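Local coordinates for Ets DNA-binding protein pokkuri (Drosophila melanogaster, PDB 1SV0) that represses transcription as an Ets-family DNA-binding factor that restrains photoreceptor development, its SAM domain here bound to the SAM domain of its regulator Mae, at the interface of chains A and B. Sequence-based numbering; all coordinates share one arbitrary frame. Chains: chain A, Ets DNA-binding protein pokkuri; chain B, modulator of the activity of Ets CG15085-PA.

The three contacts tile one continuous heterotypic SAM-SAM interface. Contact 1 and contact 2 have C-alpha centres about 6 Å apart and share A:Phe29 and B:Asn45; B:Asn45 bonds to the chain A backbone in both, across the end of helix 15-28 and the loop that follows. Contact 3 lies about 9 Å from contact 1, sharing A:Ala61 and B:Met44, and about 11 Å from contact 2. It brings in the start of helix 62-77. Contacts 2 and 3 add salt bridges to the pairing, of the kind by which Mae is reported to depolymerize Yan; the structure alone does not show the polymer.

Contact 1: the interface of chains A and B. Residues chain A 29-32, 61; chain B 43-45.
Backbone pairing between A:Phe29 and B:Asn45 supplies the polar part of this patch, where two loop segments of the SAM domains run past each other. The amide N of B:Asn45 donates to the carbonyl O of A:Phe29 at 2.8 Å in a somewhat bent bond. The donor lies 35° from the carbonyl plane, a tilted bond of ordinary length that ties the two segments together.

Van der Waals contacts surround it. The carboxamide of B:Asn45 folds back over the A:Phe29 backbone, its CG 3.7 Å from A:Phe29 CA; a chi1 of 66°, with CG lodged between the backbone N and the carbonyl carbon, directs it there. Amide and phenyl planes stand 84° apart, so the ring does not stack on the amide. The methylenes CB of A:Asp30 and CB of B:Asn45 also meet, at 3.7 Å.

Further along, the packing is mostly aliphatic, but the main-chain O of B:Pro43 lies among the carbons, 3.5 Å from CD2 of A:Leu31 and equally near CD of A:Pro32. The CD2 methyl of A:Leu31 rests against B:Met44 CB at 3.9 Å, and the two proline rings meet obliquely. There the ring carbon CD of A:Pro32 lies 3.8 Å from CB of B:Pro43.

Contact 2: the interface of chains A and B. Residues chain A 28-29; chain B 45, 47.
The C-terminal end of helix 15-28 of chain A, with A:Phe29 just beyond it, meets the loop residue B:Asn45 and the first turn of helix 46-51 of chain B. A:Glu28 and B:Lys47 bury the most surface here, 51 and 48 Å².

Their salt bridge joins B:Lys47 NZ to A:Glu28 OE2 at 2.8 Å, OE2 accepting with its syn lone pair. B:Lys47 is extended beyond CG and reaches across, while A:Glu28 bends at chi2 (-81°) to bring its carboxylate to NZ. The lysine also lays its methylene CD 3.5 Å from OE2 of A:Glu28, and its CB stands 4.1 Å from CD2 of the A:Phe29 ring.

A second polar link comes from the side-chain amide of B:Asn45, whose ND2 donates to the main-chain O of A:Glu28 at 2.8 Å. The bond is fairly straight, 155° at the hydrogen, although the donor sits above the carbonyl plane. B:Asn45 thus engages the carbonyls of A:Glu28 and A:Phe29, at and just past the helix end, a grip on main-chain shape more than on side-chain identity. The site thereby fastens Yan's SAM domain to Mae by backbone recognition and charge pairing together.

Contact 3: the interface of chains A and B. Residues chain A 61, 63-64, 67; chain B 44, 51-52, 56, 60.
B:Met56, A:Asp63 and A:Val64 bury 59, 42 and 38 Å² and organise this patch. A:Asp63 is gripped end-on by the B:Arg60 guanidinium, in a salt bridge with NH1 2.6 Å from OD1 and 166° at the hydrogen. The second arm runs from NH2 to OD2 at 3.2 Å. Carboxylate and guanidinium are nearly coplanar, 29° apart. OD2 also accepts, on its anti side and from the opposite face, a bent bond from the backbone N of A:Val64 at 2.7 Å; the chi1 of 54° turns the carboxylate back toward this helix start. NH1 further donates to B:Met56 O, in the guanidinium plane at its edge, and B:Met52 SD covers one face toward the rim; together they would help fix the group. An asparagine in place of A:Asp63 would probably leave the B:Arg60 guanidinium without its opposing charge and weaken the paired grip.

B:Met56, bent at chi3, presses its CE methyl between A:Asp63, at 3.5 Å from CG, and A:Asn67, at 3.4 Å from ND2. That methyl also touches the CG2 branch of A:Val64, which B:Met44 CE approaches at 4.0 Å.

In the fold, the N-terminal turns of helix 62-77 of Yan lie against Mae's helix 54-60 and the end of its helix 46-51.

Contact 1: the interface of chains A and B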
# COMPACT_ATOMS: atom_id res chain seq x y z
N PHE A 29 1.38 2.62 -6.33
CA PHE A 29 1.87 2.16 -5.04
C PHE A 29 3.22 1.45 -5.13
O PHE A 29 3.73 0.99 -4.12
CB PHE A 29 0.81 1.25 -4.41
CG PHE A 29 -0.49 1.95 -4.14
CD1 PHE A 29 -1.69 1.41 -4.55
CD2 PHE A 29 -0.50 3.18 -3.47
CE1 PHE A 29 -2.89 2.06 -4.31
CE2 PHE A 29 -1.69 3.84 -3.22
CZ PHE A 29 -2.89 3.29 -3.64
N ASP A 30 3.79 1.38 -6.33
CA ASP A 30 5.09 0.74 -6.54
C ASP A 30 5.05 -0.71 -6.04
O ASP A 30 5.92 -1.15 -5.29
CB ASP A 30 6.19 1.51 -5.79
CG ASP A 30 7.59 1.28 -6.37
OD1 ASP A 30 7.75 0.39 -7.22
OD2 ASP A 30 8.53 1.99 -5.96
N LEU A 31 4.02 -1.44 -6.47
CA LEU A 31 3.85 -2.84 -6.08
C LEU A 31 4.65 -3.77 -6.99
O LEU A 31 5.01 -3.41 -8.11
CB LEU A 31 2.38 -3.22 -6.16
CG LEU A 31 1.40 -2.33 -5.39
CD1 LEU A 31 -0.00 -2.86 -5.60
CD2 LEU A 31 1.76 -2.30 -3.91
N PRO A 32 4.94 -4.99 -6.53
CA PRO A 32 5.70 -5.90 -7.40
C PRO A 32 4.78 -6.40 -8.51
O PRO A 32 3.56 -6.27 -8.41
CB PRO A 32 6.14 -7.00 -6.44
CG PRO A 32 4.96 -7.10 -5.50
CD PRO A 32 4.61 -5.64 -5.24
N ALA A 61 0.59 -6.88 -0.35
CA ALA A 61 -0.16 -5.64 -0.54
C ALA A 61 -1.65 -5.82 -0.84
O ALA A 61 -2.35 -4.85 -1.12
CB ALA A 61 0.48 -4.81 -1.65
N PRO B 43 6.08 -4.57 0.27
CA PRO B 43 6.46 -4.34 -1.12
C PRO B 43 5.61 -3.19 -1.69
O PRO B 43 4.80 -3.41 -2.59
CB PRO B 43 6.15 -5.68 -1.79
CG PRO B 43 4.90 -6.09 -1.07
CD PRO B 43 5.22 -5.76 0.39
N MET B 44 5.80 -1.98 -1.17
CA MET B 44 5.01 -0.82 -1.60
C MET B 44 5.75 0.49 -1.30
O MET B 44 6.76 0.48 -0.60
CB MET B 44 3.68 -0.83 -0.85
CG MET B 44 3.86 -0.81 0.67
SD MET B 44 2.35 -1.01 1.64
CE MET B 44 2.19 -2.79 1.62
N ASN B 45 5.22 1.61 -1.80
CA ASN B 45 5.85 2.91 -1.59
C ASN B 45 5.19 3.72 -0.47
O ASN B 45 4.31 3.22 0.23
CB ASN B 45 5.86 3.74 -2.89
CG ASN B 45 4.46 4.14 -3.36
OD1 ASN B 45 3.47 3.97 -2.65
ND2 ASN B 45 4.37 4.68 -4.57

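Contact 2: the interface of chains A and B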
# COMPACT_ATOMS: atom_id res chain seq x y z
N GLU A 28 1.06 3.31 -9.08
CA GLU A 28 0.85 4.29 -8.01
C GLU A 28 1.41 3.91 -6.65
O GLU A 28 1.86 4.77 -5.90
CB GLU A 28 -0.64 4.60 -7.86
CG GLU A 28 -1.14 5.63 -8.86
CD GLU A 28 -0.82 7.05 -8.44
OE1 GLU A 28 -0.74 7.92 -9.33
OE2 GLU A 28 -0.66 7.30 -7.22
N PHE A 29 1.38 2.62 -6.33
CA PHE A 29 1.87 2.16 -5.04
C PHE A 29 3.22 1.45 -5.13
O PHE A 29 3.73 0.99 -4.12
CB PHE A 29 0.81 1.25 -4.41
CG PHE A 29 -0.49 1.95 -4.14
CD1 PHE A 29 -1.69 1.41 -4.55
CD2 PHE A 29 -0.50 3.18 -3.47
CE1 PHE A 29 -2.89 2.06 -4.31
CE2 PHE A 29 -1.69 3.84 -3.22
CZ PHE A 29 -2.89 3.29 -3.64
N ASN B 45 5.22 1.61 -1.80
CA ASN B 45 5.85 2.91 -1.59
C ASN B 45 5.19 3.72 -0.47
O ASN B 45 4.31 3.22 0.23
CB ASN B 45 5.86 3.74 -2.89
CG ASN B 45 4.46 4.14 -3.36
OD1 ASN B 45 3.47 3.97 -2.65
ND2 ASN B 45 4.37 4.68 -4.57
N LYS B 47 3.10 6.26 -0.59
CA LYS B 47 1.68 6.53 -0.82
C LYS B 47 0.84 5.41 -0.21
O LYS B 47 -0.19 5.66 0.41
CB LYS B 47 1.37 6.62 -2.31
CG LYS B 47 1.78 7.93 -2.98
CD LYS B 47 0.99 8.11 -4.27
CE LYS B 47 1.06 9.54 -4.79
NZ LYS B 47 0.19 9.73 -6.00

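Contact 3: the interface of chains A and B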
# COMPACT_ATOMS: atom_id res chain seq x y z
N ALA A 61 0.59 -6.88 -0.35
CA ALA A 61 -0.16 -5.64 -0.54
C ALA A 61 -1.65 -5.82 -0.84
O ALA A 61 -2.35 -4.85 -1.12
CB ALA A 61 0.48 -4.81 -1.65
N ASP A 63 -4.15 -6.38 1.09
CA ASP A 63 -5.02 -5.65 2.01
C ASP A 63 -5.12 -4.18 1.64
O ASP A 63 -6.19 -3.58 1.77
CB ASP A 63 -4.57 -5.82 3.47
CG ASP A 63 -3.10 -5.45 3.70
OD1 ASP A 63 -2.66 -5.57 4.86
OD2 ASP A 63 -2.39 -5.05 2.75
N VAL A 64 -4.02 -3.59 1.17
CA VAL A 64 -4.03 -2.20 0.75
C VAL A 64 -4.98 -2.05 -0.45
O VAL A 64 -5.86 -1.20 -0.45
CB VAL A 64 -2.63 -1.71 0.32
CG1 VAL A 64 -2.73 -0.32 -0.30
CG2 VAL A 64 -1.70 -1.70 1.53
N ASN A 67 -8.60 -2.33 0.55
CA ASN A 67 -9.08 -1.12 1.20
C ASN A 67 -9.29 0.02 0.23
O ASN A 67 -10.28 0.75 0.33
CB ASN A 67 -8.15 -0.72 2.34
CG ASN A 67 -8.21 -1.69 3.49
OD1 ASN A 67 -9.27 -2.26 3.77
ND2 ASN A 67 -7.09 -1.90 4.17
N MET B 44 5.80 -1.98 -1.17
CA MET B 44 5.01 -0.82 -1.60
C MET B 44 5.75 0.49 -1.30
O MET B 44 6.76 0.48 -0.60
CB MET B 44 3.68 -0.83 -0.85
CG MET B 44 3.86 -0.81 0.67
SD MET B 44 2.35 -1.01 1.64
CE MET B 44 2.19 -2.79 1.62
N LEU B 51 -1.94 4.88 3.58
CA LEU B 51 -3.23 4.21 3.67
C LEU B 51 -3.25 3.11 4.73
O LEU B 51 -4.32 2.66 5.11
CB LEU B 51 -3.59 3.61 2.30
CG LEU B 51 -4.09 4.54 1.18
CD1 LEU B 51 -3.32 5.85 1.17
CD2 LEU B 51 -3.96 3.83 -0.16
N MET B 52 -2.08 2.70 5.21
CA MET B 52 -2.02 1.63 6.21
C MET B 52 -2.40 2.01 7.63
O MET B 52 -1.86 2.96 8.21
CB MET B 52 -0.64 0.98 6.23
CG MET B 52 -0.24 0.24 4.96
SD MET B 52 0.79 -1.21 5.32
CE MET B 52 2.02 -0.51 6.37
N MET B 56 -2.67 -2.94 10.14
CA MET B 56 -1.98 -3.54 9.01
C MET B 56 -0.48 -3.65 9.25
O MET B 56 0.18 -4.53 8.70
CB MET B 56 -2.29 -2.73 7.75
CG MET B 56 -3.80 -2.69 7.48
SD MET B 56 -4.32 -1.45 6.30
CE MET B 56 -3.77 -2.19 4.79
N ARG B 60 1.82 -7.44 9.94
CA ARG B 60 3.06 -7.78 9.28
C ARG B 60 4.19 -7.93 10.29
O ARG B 60 5.00 -8.84 10.22
CB ARG B 60 3.39 -6.69 8.25
CG ARG B 60 2.15 -6.18 7.51
CD ARG B 60 2.43 -4.97 6.63
NE ARG B 60 2.12 -5.23 5.23
CZ ARG B 60 0.88 -5.30 4.74
NH1 ARG B 60 -0.16 -5.13 5.54
NH2 ARG B 60 0.69 -5.57 3.46